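Local coordinates for Alpha/beta hydrolase fold protein (Chitinophaga pinensis, PDB 4PW0) that is probably a hydrolase of the alpha/beta hydrolase fold, with a likely serine nucleophile and a substrate that has not been established, at residues A[38-43]-A[94-99]; A[14-19]-A[74-79]; A[83-88]-A[109-114]; A[118-123]-A[222-227]; A[62-67]-A[275-280]. All coordinates share one frame; numbering follows the deposited sequence.

Contact 1: A[38-43]-A[94-99]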
# COMPACT_ATOMS: atom_id res chain seq x y z
N PRO A 38 20.18 10.42 -6.32
CA PRO A 38 19.79 10.79 -4.97
C PRO A 38 18.25 10.93 -4.87
O PRO A 38 17.56 11.08 -5.89
CB PRO A 38 20.45 12.16 -4.76
CG PRO A 38 21.40 12.33 -5.90
CD PRO A 38 20.86 11.53 -7.03
N LEU A 39 17.76 10.91 -3.62
CA LEU A 39 16.35 11.20 -3.33
C LEU A 39 16.31 12.61 -2.77
O LEU A 39 16.91 12.90 -1.71
CB LEU A 39 15.85 10.22 -2.28
CG LEU A 39 14.42 10.47 -1.83
CD1 LEU A 39 13.42 10.30 -2.97
CD2 LEU A 39 14.07 9.55 -0.67
N ILE A 40 15.60 13.48 -3.46
CA ILE A 40 15.41 14.87 -3.01
C ILE A 40 14.04 14.97 -2.32
O ILE A 40 13.03 14.56 -2.88
CB ILE A 40 15.41 15.89 -4.16
CG1 ILE A 40 16.56 15.64 -5.16
CG2 ILE A 40 15.46 17.32 -3.62
CD1 ILE A 40 17.94 15.72 -4.54
N CYS A 41 14.03 15.53 -1.12
CA CYS A 41 12.86 15.58 -0.25
C CYS A 41 12.33 16.99 -0.14
O CYS A 41 13.09 17.95 0.03
CB CYS A 41 13.19 15.03 1.14
SG CYS A 41 13.76 13.33 1.12
N PHE A 42 11.01 17.12 -0.20
CA PHE A 42 10.30 18.40 -0.23
C PHE A 42 9.32 18.47 0.92
O PHE A 42 8.46 17.61 1.05
CB PHE A 42 9.57 18.60 -1.56
CG PHE A 42 10.47 18.58 -2.77
CD1 PHE A 42 10.96 17.38 -3.27
CD2 PHE A 42 10.80 19.76 -3.43
CE1 PHE A 42 11.78 17.34 -4.40
CE2 PHE A 42 11.63 19.72 -4.55
CZ PHE A 42 12.13 18.53 -5.01
N GLN A 43 9.49 19.48 1.74
CA GLN A 43 8.88 19.54 3.09
C GLN A 43 7.44 20.05 3.14
O GLN A 43 6.94 20.68 2.19
CB GLN A 43 9.81 20.38 3.99
CG GLN A 43 9.55 20.40 5.49
CD GLN A 43 9.51 19.05 6.13
OE1 GLN A 43 8.66 18.18 5.81
NE2 GLN A 43 10.48 18.79 7.02
N GLU A 94 16.48 25.42 -9.33
CA GLU A 94 17.75 26.17 -9.40
C GLU A 94 18.72 25.63 -8.34
O GLU A 94 19.91 25.48 -8.57
CB GLU A 94 17.54 27.70 -9.33
CG GLU A 94 17.26 28.32 -7.97
CD GLU A 94 17.21 29.85 -7.93
OE1 GLU A 94 17.36 30.49 -9.00
OE2 GLU A 94 16.99 30.40 -6.82
N PHE A 95 18.19 25.29 -7.17
CA PHE A 95 18.98 24.72 -6.09
C PHE A 95 19.55 23.37 -6.46
O PHE A 95 20.75 23.13 -6.29
CB PHE A 95 18.12 24.62 -4.81
CG PHE A 95 18.65 23.67 -3.78
CD1 PHE A 95 19.82 23.93 -3.09
CD2 PHE A 95 17.98 22.48 -3.52
CE1 PHE A 95 20.31 23.02 -2.18
CE2 PHE A 95 18.47 21.57 -2.62
CZ PHE A 95 19.65 21.83 -1.95
N ILE A 96 18.71 22.47 -6.95
CA ILE A 96 19.12 21.10 -7.22
C ILE A 96 20.16 21.11 -8.35
O ILE A 96 21.18 20.42 -8.27
CB ILE A 96 17.90 20.27 -7.63
CG1 ILE A 96 16.91 20.14 -6.46
CG2 ILE A 96 18.34 18.91 -8.12
CD1 ILE A 96 15.53 19.68 -6.90
N THR A 97 19.90 21.93 -9.36
CA THR A 97 20.84 22.01 -10.47
C THR A 97 22.17 22.65 -10.04
O THR A 97 23.23 22.19 -10.52
CB THR A 97 20.22 22.68 -11.70
OG1 THR A 97 19.69 23.96 -11.33
CG2 THR A 97 19.14 21.82 -12.27
N ALA A 98 22.15 23.59 -9.09
CA ALA A 98 23.39 24.17 -8.54
C ALA A 98 24.25 23.14 -7.83
O ALA A 98 25.48 23.27 -7.80
CB ALA A 98 23.11 25.35 -7.64
N LEU A 99 23.62 22.11 -7.25
CA LEU A 99 24.37 21.01 -6.64
C LEU A 99 24.97 20.03 -7.67
O LEU A 99 25.70 19.10 -7.31
CB LEU A 99 23.48 20.21 -5.68
CG LEU A 99 23.02 20.88 -4.40
CD1 LEU A 99 22.13 19.88 -3.67
CD2 LEU A 99 24.20 21.28 -3.54
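I96 reaches from the helix that includes 94-98 to I40 and F42 on strand 39-42, in a wholly apolar, buried contact. Taking 94-99 in order, E94 bonds through its carboxylate to Y26 OH and N22 ND2. F95 follows, its CB directed toward the strand but its ring given to other partners: it stacks on F69 and also meets Y28. I96 does the touching. Its CG1 lies beside the backbone N (chi1 -66°) and the chain then runs on extended (chi2 164°), which extends CD1 toward the strand. There CD1 lies 4.0 Å from I40 CG2, in the I40 conformer described here, and 4.1 Å from F42 CZ, approaching the ring obliquely. Helix 85-98 is the connection of a beta-alpha-beta crossover from strand 66-69 to strand 104-109, and strand 39-42 lies between those two in the sheet, so I96 bears on the strand that the crossover passes over. F42 also meets the ring of F69 edge-to-face.

Contact 2: A[14-19]-A[74-79]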
# COMPACT_ATOMS: atom_id res chain seq x y z
N ALA A 14 24.38 15.13 10.34
CA ALA A 14 24.68 15.75 9.06
C ALA A 14 24.75 17.29 9.24
O ALA A 14 23.82 17.90 9.73
CB ALA A 14 23.62 15.37 8.02
N PRO A 15 25.86 17.95 8.80
CA PRO A 15 25.92 19.37 9.01
C PRO A 15 24.98 20.09 8.07
O PRO A 15 24.76 19.61 6.94
CB PRO A 15 27.37 19.73 8.66
CG PRO A 15 27.81 18.65 7.78
CD PRO A 15 27.10 17.40 8.27
N THR A 16 24.48 21.23 8.53
CA THR A 16 23.77 22.11 7.64
C THR A 16 24.79 22.76 6.70
O THR A 16 25.78 23.36 7.12
CB THR A 16 22.93 23.10 8.44
OG1 THR A 16 22.09 22.38 9.37
CG2 THR A 16 22.10 23.97 7.51
N GLN A 17 24.56 22.58 5.41
CA GLN A 17 25.37 23.12 4.33
C GLN A 17 24.63 24.24 3.63
O GLN A 17 23.40 24.38 3.77
CB GLN A 17 25.78 22.04 3.36
CG GLN A 17 26.58 20.92 4.01
CD GLN A 17 27.08 19.90 3.02
OE1 GLN A 17 26.62 18.74 2.98
NE2 GLN A 17 28.00 20.31 2.18
N TYR A 18 25.37 25.07 2.91
CA TYR A 18 24.80 26.23 2.28
C TYR A 18 25.36 26.32 0.88
O TYR A 18 26.56 26.03 0.64
CB TYR A 18 25.09 27.52 3.06
CG TYR A 18 24.69 27.47 4.50
CD1 TYR A 18 23.37 27.73 4.92
CD2 TYR A 18 25.60 27.07 5.45
CE1 TYR A 18 23.03 27.61 6.25
CE2 TYR A 18 25.27 26.94 6.78
CZ TYR A 18 23.98 27.22 7.18
OH TYR A 18 23.66 27.08 8.51
N ILE A 19 24.50 26.72 -0.04
CA ILE A 19 24.91 26.97 -1.43
C ILE A 19 24.24 28.22 -1.96
O ILE A 19 23.02 28.41 -1.79
CB ILE A 19 24.70 25.76 -2.36
CG1 ILE A 19 25.30 26.05 -3.75
CG2 ILE A 19 23.23 25.38 -2.49
CD1 ILE A 19 25.42 24.82 -4.62
N VAL A 74 12.72 29.88 3.54
CA VAL A 74 12.30 29.01 4.65
C VAL A 74 13.50 28.75 5.57
O VAL A 74 14.54 28.31 5.10
CB VAL A 74 11.77 27.68 4.10
CG1 VAL A 74 11.36 26.75 5.25
CG2 VAL A 74 10.59 27.93 3.20
N GLY A 75 13.35 28.98 6.87
CA GLY A 75 14.38 28.59 7.83
C GLY A 75 15.68 29.32 7.52
O GLY A 75 15.66 30.54 7.24
N LEU A 76 16.75 28.55 7.47
CA LEU A 76 18.10 29.14 7.21
C LEU A 76 18.33 29.50 5.74
O LEU A 76 19.37 30.09 5.41
CB LEU A 76 19.18 28.19 7.71
CG LEU A 76 19.41 28.23 9.21
CD1 LEU A 76 20.15 26.96 9.62
CD2 LEU A 76 20.11 29.53 9.64
N SER A 77 17.41 29.17 4.83
CA SER A 77 17.52 29.70 3.48
C SER A 77 17.13 31.16 3.42
O SER A 77 16.13 31.61 4.01
CB SER A 77 16.70 28.89 2.48
OG SER A 77 17.27 27.63 2.35
N SER A 78 17.90 31.93 2.67
CA SER A 78 17.62 33.35 2.58
C SER A 78 16.49 33.66 1.57
O SER A 78 16.01 32.77 0.85
CB SER A 78 18.90 34.13 2.19
OG SER A 78 19.22 33.95 0.82
N GLY A 79 16.15 34.93 1.51
CA GLY A 79 15.25 35.44 0.52
C GLY A 79 13.77 35.42 0.93
O GLY A 79 13.44 35.22 2.11
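L76 occupies the third position of a type II' turn, V74 to S77, closed by S77 N to V74 O (3.0 Å), and this turn stands beside T16 and Y18 with the CA atoms of S77 and Y18 8.2 Å apart. G75, at the second position, has the positive phi (61°) that this turn type uses. Two atoms of L76 then touch the other segment. CB sits at the edge of the Y18 ring, close to the ring plane and 4.2 Å from CE1. CD1 goes further, to 3.7 Å from Y18 OH and 4.1 Å from T16 CG2, so that this methyl touches both the phenol oxygen and the threonine methyl, which lie on the same side of it. Strand 17-21 is an outermost strand of the mixed sheet of the alpha/beta hydrolase fold, and the turn belongs to the loop that runs from strand 66-69 to helix 85-98. Y18 itself is exposed. In T16, OG1 stands beside the backbone N (chi1 -53°), which sets CG2 anti to it and toward L76, while OG1 accepts from R29 NE. S77 OG bonds to A27 N of strand 24-31 and to D70 O, just past strand 66-69.

Contact 3: A[83-88]-A[109-114]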
# COMPACT_ATOMS: atom_id res chain seq x y z
N ASP A 83 4.62 33.05 -3.49
CA ASP A 83 3.27 32.77 -3.05
C ASP A 83 2.55 31.65 -3.81
O ASP A 83 1.34 31.51 -3.70
CB ASP A 83 2.42 34.06 -3.04
CG ASP A 83 2.06 34.55 -4.41
OD1 ASP A 83 2.46 33.96 -5.42
OD2 ASP A 83 1.34 35.60 -4.47
N ASN A 84 3.31 30.86 -4.58
CA ASN A 84 2.72 29.87 -5.45
C ASN A 84 3.66 28.70 -5.68
O ASN A 84 4.90 28.84 -5.71
CB ASN A 84 2.34 30.55 -6.79
CG ASN A 84 3.53 31.08 -7.57
OD1 ASN A 84 4.07 30.42 -8.46
ND2 ASN A 84 3.98 32.28 -7.20
N VAL A 85 3.05 27.53 -5.92
CA VAL A 85 3.79 26.30 -6.13
C VAL A 85 4.71 26.37 -7.35
O VAL A 85 5.82 25.83 -7.32
CB VAL A 85 2.83 25.08 -6.19
CG1 VAL A 85 3.53 23.86 -6.75
CG2 VAL A 85 2.24 24.81 -4.80
N ALA A 86 4.25 26.98 -8.45
CA ALA A 86 5.08 27.01 -9.62
C ALA A 86 6.43 27.67 -9.36
O ALA A 86 7.46 27.18 -9.81
CB ALA A 86 4.36 27.71 -10.78
N ALA A 87 6.41 28.79 -8.65
CA ALA A 87 7.66 29.47 -8.30
C ALA A 87 8.53 28.68 -7.33
O ALA A 87 9.73 28.63 -7.43
CB ALA A 87 7.38 30.87 -7.76
N MSE A 88 7.86 28.02 -6.36
CA MSE A 88 8.62 27.15 -5.46
C MSE A 88 9.31 26.03 -6.16
O MSE A 88 10.41 25.61 -5.77
CB MSE A 88 7.70 26.57 -4.39
CG MSE A 88 7.12 27.64 -3.48
SE MSE A 88 5.88 26.82 -2.18
CE MSE A 88 5.25 28.44 -1.39
N PHE A 109 6.08 15.76 0.78
CA PHE A 109 5.06 15.66 1.82
C PHE A 109 4.26 16.95 1.86
O PHE A 109 4.82 18.04 1.99
CB PHE A 109 5.78 15.42 3.16
CG PHE A 109 4.86 15.39 4.39
CD1 PHE A 109 3.62 14.79 4.33
CD2 PHE A 109 5.28 15.92 5.61
CE1 PHE A 109 2.79 14.75 5.45
CE2 PHE A 109 4.48 15.85 6.73
CZ PHE A 109 3.22 15.27 6.64
N SER A 110 2.92 16.84 1.74
CA SER A 110 1.99 17.96 1.93
C SER A 110 2.28 19.01 0.82
O SER A 110 2.26 18.64 -0.36
CB SER A 110 2.07 18.46 3.35
OG SER A 110 1.15 19.53 3.51
N LEU A 111 2.61 20.26 1.17
CA LEU A 111 3.03 21.23 0.17
C LEU A 111 4.10 20.67 -0.78
O LEU A 111 4.05 20.86 -2.00
CB LEU A 111 3.58 22.44 0.91
CG LEU A 111 4.25 23.49 0.06
CD1 LEU A 111 3.29 24.07 -0.95
CD2 LEU A 111 4.80 24.60 0.97
N GLY A 112 5.07 19.92 -0.22
CA GLY A 112 6.07 19.31 -1.03
C GLY A 112 5.52 18.32 -2.04
O GLY A 112 6.09 18.13 -3.12
N GLY A 113 4.42 17.66 -1.68
CA GLY A 113 3.74 16.77 -2.60
C GLY A 113 3.10 17.49 -3.77
O GLY A 113 2.88 16.88 -4.83
N PHE A 114 2.74 18.76 -3.60
CA PHE A 114 2.27 19.57 -4.73
C PHE A 114 3.46 19.92 -5.65
O PHE A 114 3.39 19.78 -6.89
CB PHE A 114 1.68 20.91 -4.27
CG PHE A 114 0.55 20.84 -3.30
CD1 PHE A 114 -0.20 19.69 -3.08
CD2 PHE A 114 0.22 21.96 -2.58
CE1 PHE A 114 -1.23 19.67 -2.14
CE2 PHE A 114 -0.81 21.96 -1.67
CZ PHE A 114 -1.55 20.84 -1.44
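V85 is the bump of this contact: its CG2 methyl enters a hollow between L111 and F114, two residues on the first turn of helix 111-122. CG2 is 4.1 Å from L111 CD1 and 4.0 Å from F114 CB, and it also lies at the edge of the F114 ring, close to the ring plane. The other methyl, CG1, rests against the backbone of F114, 4.1 Å from its O, so that V85 is wedged with one branch on side chains and one on main chain. The CA atoms of V85 and F114 are 7.0 Å apart. L111 answers with a bump of its own. Its CG is anti to the backbone N (chi1 172°), which sends the forked end toward helix 85-98, where both methyls face the selenium of selenomethionine M88 from the same side, CD1 and CD2 each 4.0 Å from SE. M88 is extended beyond CG and crosses L111 at about a right angle. S110, with its positive phi of 64°, fits the nucleophile elbow of the alpha/beta hydrolase fold, a strained turn between strand 104-109 and helix 111-122, and is probably the nucleophile of a triad with H262 and D234. F114 CB points toward V85 while the end of the ring leads away; S110 O lies over one face, offset toward the rim, and the ring stacks on W210. N84 is the N-cap of helix 85-98: its OD1 accepts from A87 N at 2.9 Å, the donor tilted above the carbonyl plane, while its ND2 holds D83 OD1 by a nearly straight bond of 168°.

Contact 4: A[118-123]-A[222-227]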
# COMPACT_ATOMS: atom_id res chain seq x y z
N TYR A 118 4.12 19.20 -9.81
CA TYR A 118 4.38 20.27 -10.75
C TYR A 118 5.75 20.07 -11.41
O TYR A 118 5.91 20.27 -12.63
CB TYR A 118 4.25 21.64 -10.07
CG TYR A 118 4.15 22.76 -11.09
CD1 TYR A 118 2.98 22.94 -11.80
CD2 TYR A 118 5.21 23.55 -11.40
CE1 TYR A 118 2.87 23.91 -12.78
CE2 TYR A 118 5.12 24.53 -12.40
CZ TYR A 118 3.95 24.71 -13.07
OH TYR A 118 3.86 25.68 -14.05
N MSE A 119 6.75 19.66 -10.64
CA MSE A 119 8.10 19.42 -11.17
C MSE A 119 8.10 18.32 -12.19
O MSE A 119 8.80 18.40 -13.22
CB MSE A 119 9.08 19.07 -10.04
CG MSE A 119 10.54 19.22 -10.48
SE MSE A 119 11.80 18.84 -9.06
CE MSE A 119 11.53 20.49 -8.11
N ALA A 120 7.34 17.27 -11.94
CA ALA A 120 7.26 16.18 -12.90
C ALA A 120 6.61 16.64 -14.20
O ALA A 120 6.93 16.09 -15.29
CB ALA A 120 6.46 15.02 -12.29
N HIS A 121 5.70 17.59 -14.11
CA HIS A 121 5.08 18.18 -15.27
C HIS A 121 6.05 19.03 -16.10
O HIS A 121 6.14 18.85 -17.35
CB HIS A 121 3.84 19.01 -14.91
CG HIS A 121 3.28 19.76 -16.06
ND1 HIS A 121 2.84 19.14 -17.21
CD2 HIS A 121 3.13 21.09 -16.27
CE1 HIS A 121 2.44 20.06 -18.08
NE2 HIS A 121 2.60 21.25 -17.53
N ILE A 122 6.81 19.90 -15.43
CA ILE A 122 7.67 20.83 -16.16
C ILE A 122 9.04 20.29 -16.53
O ILE A 122 9.67 20.78 -17.50
CB ILE A 122 7.78 22.22 -15.50
CG1 ILE A 122 8.49 22.20 -14.16
CG2 ILE A 122 6.40 22.88 -15.45
CD1 ILE A 122 8.86 23.59 -13.65
N GLN A 123 9.57 19.37 -15.71
CA GLN A 123 10.88 18.81 -15.89
C GLN A 123 10.88 17.29 -15.78
O GLN A 123 11.63 16.72 -14.99
CB GLN A 123 11.90 19.43 -14.98
CG GLN A 123 12.33 20.83 -15.37
CD GLN A 123 13.20 20.87 -16.63
OE1 GLN A 123 13.77 19.88 -17.09
NE2 GLN A 123 13.29 22.03 -17.16
N ILE A 222 1.46 12.54 -16.04
CA ILE A 222 2.66 12.23 -15.28
C ILE A 222 2.88 10.72 -15.41
O ILE A 222 2.15 9.93 -14.83
CB ILE A 222 2.50 12.64 -13.80
CG1 ILE A 222 2.47 14.17 -13.67
CG2 ILE A 222 3.60 12.02 -12.98
CD1 ILE A 222 2.11 14.68 -12.29
N GLN A 223 3.88 10.34 -16.21
CA GLN A 223 4.07 8.94 -16.56
C GLN A 223 5.02 8.17 -15.67
O GLN A 223 5.11 6.95 -15.77
CB GLN A 223 4.51 8.83 -18.01
CG GLN A 223 3.45 9.37 -18.96
CD GLN A 223 3.81 9.10 -20.39
OE1 GLN A 223 4.66 9.76 -20.95
NE2 GLN A 223 3.18 8.11 -20.97
N HIS A 224 5.70 8.88 -14.77
CA HIS A 224 6.66 8.28 -13.89
C HIS A 224 6.04 7.26 -12.94
O HIS A 224 4.86 7.37 -12.62
CB HIS A 224 7.29 9.34 -12.98
CG HIS A 224 7.90 10.48 -13.71
ND1 HIS A 224 7.14 11.44 -14.35
CD2 HIS A 224 9.19 10.82 -13.89
CE1 HIS A 224 7.97 12.30 -14.93
NE2 HIS A 224 9.21 11.95 -14.65
N PRO A 225 6.82 6.29 -12.47
CA PRO A 225 6.33 5.51 -11.31
C PRO A 225 6.12 6.44 -10.09
O PRO A 225 6.98 7.27 -9.77
CB PRO A 225 7.47 4.54 -11.03
CG PRO A 225 8.37 4.60 -12.24
CD PRO A 225 8.21 5.98 -12.78
N VAL A 226 4.97 6.28 -9.44
CA VAL A 226 4.61 7.09 -8.29
C VAL A 226 4.19 6.18 -7.16
O VAL A 226 3.47 5.18 -7.38
CB VAL A 226 3.46 8.08 -8.61
CG1 VAL A 226 3.17 9.00 -7.42
CG2 VAL A 226 3.80 8.93 -9.83
N PHE A 227 4.56 6.55 -5.93
CA PHE A 227 4.08 5.86 -4.74
C PHE A 227 3.35 6.90 -3.90
O PHE A 227 3.97 7.91 -3.49
CB PHE A 227 5.27 5.30 -4.00
CG PHE A 227 4.94 4.63 -2.70
CD1 PHE A 227 3.75 3.91 -2.54
CD2 PHE A 227 5.82 4.69 -1.65
CE1 PHE A 227 3.48 3.22 -1.36
CE2 PHE A 227 5.57 4.01 -0.48
CZ PHE A 227 4.39 3.31 -0.32
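H224 sets its imidazole against A120 through two torsions: CG stands beside the backbone N, anti to the carbonyl carbon (chi1 -56°), and the ring is then swung to chi2 73°, which presents its CE1-ND1 side to the helix. In the alpha/beta hydrolase fold this joins the C-terminal end of helix 111-122, the helix that follows the probable nucleophile elbow, to the loop leading into strand 226-231, a parallel strand between 127-133 and 252-257. A120 meets both partners with its CB, and its carbonyl O lies 3.9 Å from H224 CE1, coming at the ring obliquely. No hydrogen bond crosses between the two segments. The far nitrogen of the imidazole is used elsewhere: H224 NE2 bonds to P124 O, just past the helix, which helps to set the rotation of the ring. At that point the helix has ended, Q123 having left helical geometry although its N still reaches M119 O at 2.8 Å. I222, in one of two conformers, also reaches the A120 methyl, its CG2 4.2 Å from A120 CB. Both I222 and H121 also lean on F217, H121 by stacking. A120 CB lies 4.1 Å from H224 CE1 and 4.2 Å from H224 ND1.

Contact 5: A[62-67]-A[275-280]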
# COMPACT_ATOMS: atom_id res chain seq x y z
N LYS A 62 20.00 4.82 4.14
CA LYS A 62 20.80 3.60 4.12
C LYS A 62 21.11 3.11 2.70
O LYS A 62 22.15 2.50 2.44
CB LYS A 62 20.13 2.48 4.92
CG LYS A 62 20.02 2.77 6.39
CD LYS A 62 21.39 3.03 7.01
CE LYS A 62 21.32 3.20 8.52
NZ LYS A 62 20.71 4.52 8.86
N GLY A 63 20.21 3.38 1.79
CA GLY A 63 20.29 2.85 0.46
C GLY A 63 20.49 3.83 -0.67
O GLY A 63 20.52 3.42 -1.82
N ARG A 64 20.58 5.12 -0.34
CA ARG A 64 20.78 6.17 -1.33
C ARG A 64 21.17 7.44 -0.61
O ARG A 64 20.94 7.62 0.59
CB ARG A 64 19.50 6.43 -2.15
CG ARG A 64 18.38 7.10 -1.36
CD ARG A 64 17.03 6.44 -1.54
NE ARG A 64 16.95 5.17 -0.86
CZ ARG A 64 16.86 3.97 -1.45
NH1 ARG A 64 16.80 3.88 -2.77
NH2 ARG A 64 16.84 2.88 -0.71
N GLN A 65 21.73 8.37 -1.38
CA GLN A 65 21.97 9.72 -0.89
C GLN A 65 20.60 10.39 -0.77
O GLN A 65 19.81 10.32 -1.73
CB GLN A 65 22.85 10.48 -1.87
CG GLN A 65 23.25 11.87 -1.40
CD GLN A 65 24.09 12.58 -2.42
OE1 GLN A 65 24.40 12.04 -3.49
NE2 GLN A 65 24.49 13.80 -2.10
N LEU A 66 20.39 11.10 0.31
CA LEU A 66 19.13 11.79 0.56
C LEU A 66 19.43 13.25 0.84
O LEU A 66 20.26 13.57 1.70
CB LEU A 66 18.44 11.11 1.73
CG LEU A 66 17.01 11.41 2.03
CD1 LEU A 66 16.24 10.31 2.74
CD2 LEU A 66 17.04 12.62 2.97
N ILE A 67 18.77 14.15 0.12
CA ILE A 67 18.93 15.57 0.30
C ILE A 67 17.63 16.13 0.88
O ILE A 67 16.55 15.93 0.32
CB ILE A 67 19.22 16.29 -1.05
CG1 ILE A 67 20.50 15.74 -1.72
CG2 ILE A 67 19.25 17.80 -0.87
CD1 ILE A 67 21.73 16.14 -1.02
N GLN A 275 8.18 0.21 2.71
CA GLN A 275 7.48 0.31 1.42
C GLN A 275 8.23 1.15 0.41
O GLN A 275 8.32 0.76 -0.79
CB GLN A 275 6.08 0.88 1.64
CG GLN A 275 5.19 -0.05 2.39
CD GLN A 275 3.76 0.42 2.40
OE1 GLN A 275 3.48 1.60 2.30
NE2 GLN A 275 2.83 -0.56 2.57
N THR A 276 8.75 2.29 0.87
CA THR A 276 9.45 3.26 0.01
C THR A 276 10.79 2.73 -0.49
O THR A 276 11.17 2.95 -1.65
CB THR A 276 9.65 4.61 0.78
OG1 THR A 276 8.38 5.12 1.14
CG2 THR A 276 10.32 5.63 -0.11
N GLU A 277 11.51 2.02 0.39
CA GLU A 277 12.77 1.45 -0.01
C GLU A 277 12.58 0.43 -1.13
O GLU A 277 13.34 0.44 -2.12
CB GLU A 277 13.44 0.83 1.23
CG GLU A 277 14.69 0.06 1.00
CD GLU A 277 15.16 -0.38 2.38
OE1 GLU A 277 14.35 -1.01 3.12
OE2 GLU A 277 16.29 -0.01 2.74
N TYR A 278 11.57 -0.44 -1.04
CA TYR A 278 11.29 -1.33 -2.12
C TYR A 278 10.94 -0.59 -3.41
O TYR A 278 11.42 -0.90 -4.52
CB TYR A 278 10.19 -2.37 -1.77
CG TYR A 278 9.94 -3.30 -2.91
CD1 TYR A 278 10.74 -4.45 -3.08
CD2 TYR A 278 9.01 -3.02 -3.88
CE1 TYR A 278 10.54 -5.25 -4.18
CE2 TYR A 278 8.86 -3.81 -5.02
CZ TYR A 278 9.64 -4.94 -5.13
OH TYR A 278 9.52 -5.70 -6.28
N PHE A 279 10.04 0.38 -3.28
CA PHE A 279 9.63 1.15 -4.42
C PHE A 279 10.84 1.75 -5.16
O PHE A 279 10.96 1.61 -6.35
CB PHE A 279 8.65 2.23 -3.98
CG PHE A 279 8.29 3.23 -5.05
CD1 PHE A 279 7.48 2.87 -6.12
CD2 PHE A 279 8.75 4.52 -5.00
CE1 PHE A 279 7.13 3.79 -7.10
CE2 PHE A 279 8.42 5.46 -5.96
CZ PHE A 279 7.61 5.08 -7.00
N LEU A 280 11.70 2.42 -4.42
CA LEU A 280 12.86 3.07 -5.06
C LEU A 280 13.88 2.08 -5.60
O LEU A 280 14.40 2.31 -6.71
CB LEU A 280 13.52 4.02 -4.09
CG LEU A 280 12.68 5.22 -3.67
CD1 LEU A 280 13.44 6.02 -2.65
CD2 LEU A 280 12.28 6.10 -4.87
O HOH W 1 17.11 2.58 2.28
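Water 1 links R64 to E277, accepting from R64 NH2 at 3.0 Å and lying 2.8 Å from E277 OE2, to which it can donate, though other nearby acceptors compete for its protons. The water meets the guanidinium at its edge, in plane. This bridge ties the loop just before strand 66-69 to the C-terminal helix 269-282, which packs on one face of the central sheet of the alpha/beta hydrolase fold. The charged groups do not close: R64 NH2 and E277 OE2 are 4.5 Å apart, beyond a salt bridge, and their planes stand 65° to each other. R64 instead forms its salt bridge with D281, through NH1 to OD1, while NE bonds to L60 O in helix 54-61. Such grips at three nitrogens hold the guanidinium in a fixed attitude, and the nearby D281 and E277 would probably offset its charge. The arginine chain starts from the tight position between backbone N and carbonyl carbon (chi1 71°), bends twice and crosses L280 at about a right angle, R64 CD 3.8 Å from L280 CD1. E277 CG lies 3.9 Å from R64 NH2. Elsewhere on the helix, Q275 and Y278 pack against Q275 and S274 of the second subunit. The closest direct touch between the two segments is R64 NH1 against L280 CB, at 3.5 Å.

All five contacts gather round one mixed sheet. Contacts 1 and 3 share helix 85-98, their centres 14 Å apart, and contacts 3 and 4 share helix 111-122, also 14 Å apart; F42 of contact 1 touches both G112 and M119 of that second helix. Contact 1 abuts contact 5 through the neighbouring strands 39-42 and 66-69, and meets contact 2 where I19 lies against F95 and A98. Contacts 2 and 4 are the most distant pair, about 26 Å between centres. Along the chain, contacts 3 and 4 are nested within the loop closed by contact 5, whose C-terminal helix returns to the loop before strand 66-69. The probable nucleophile elbow lies in contact 3.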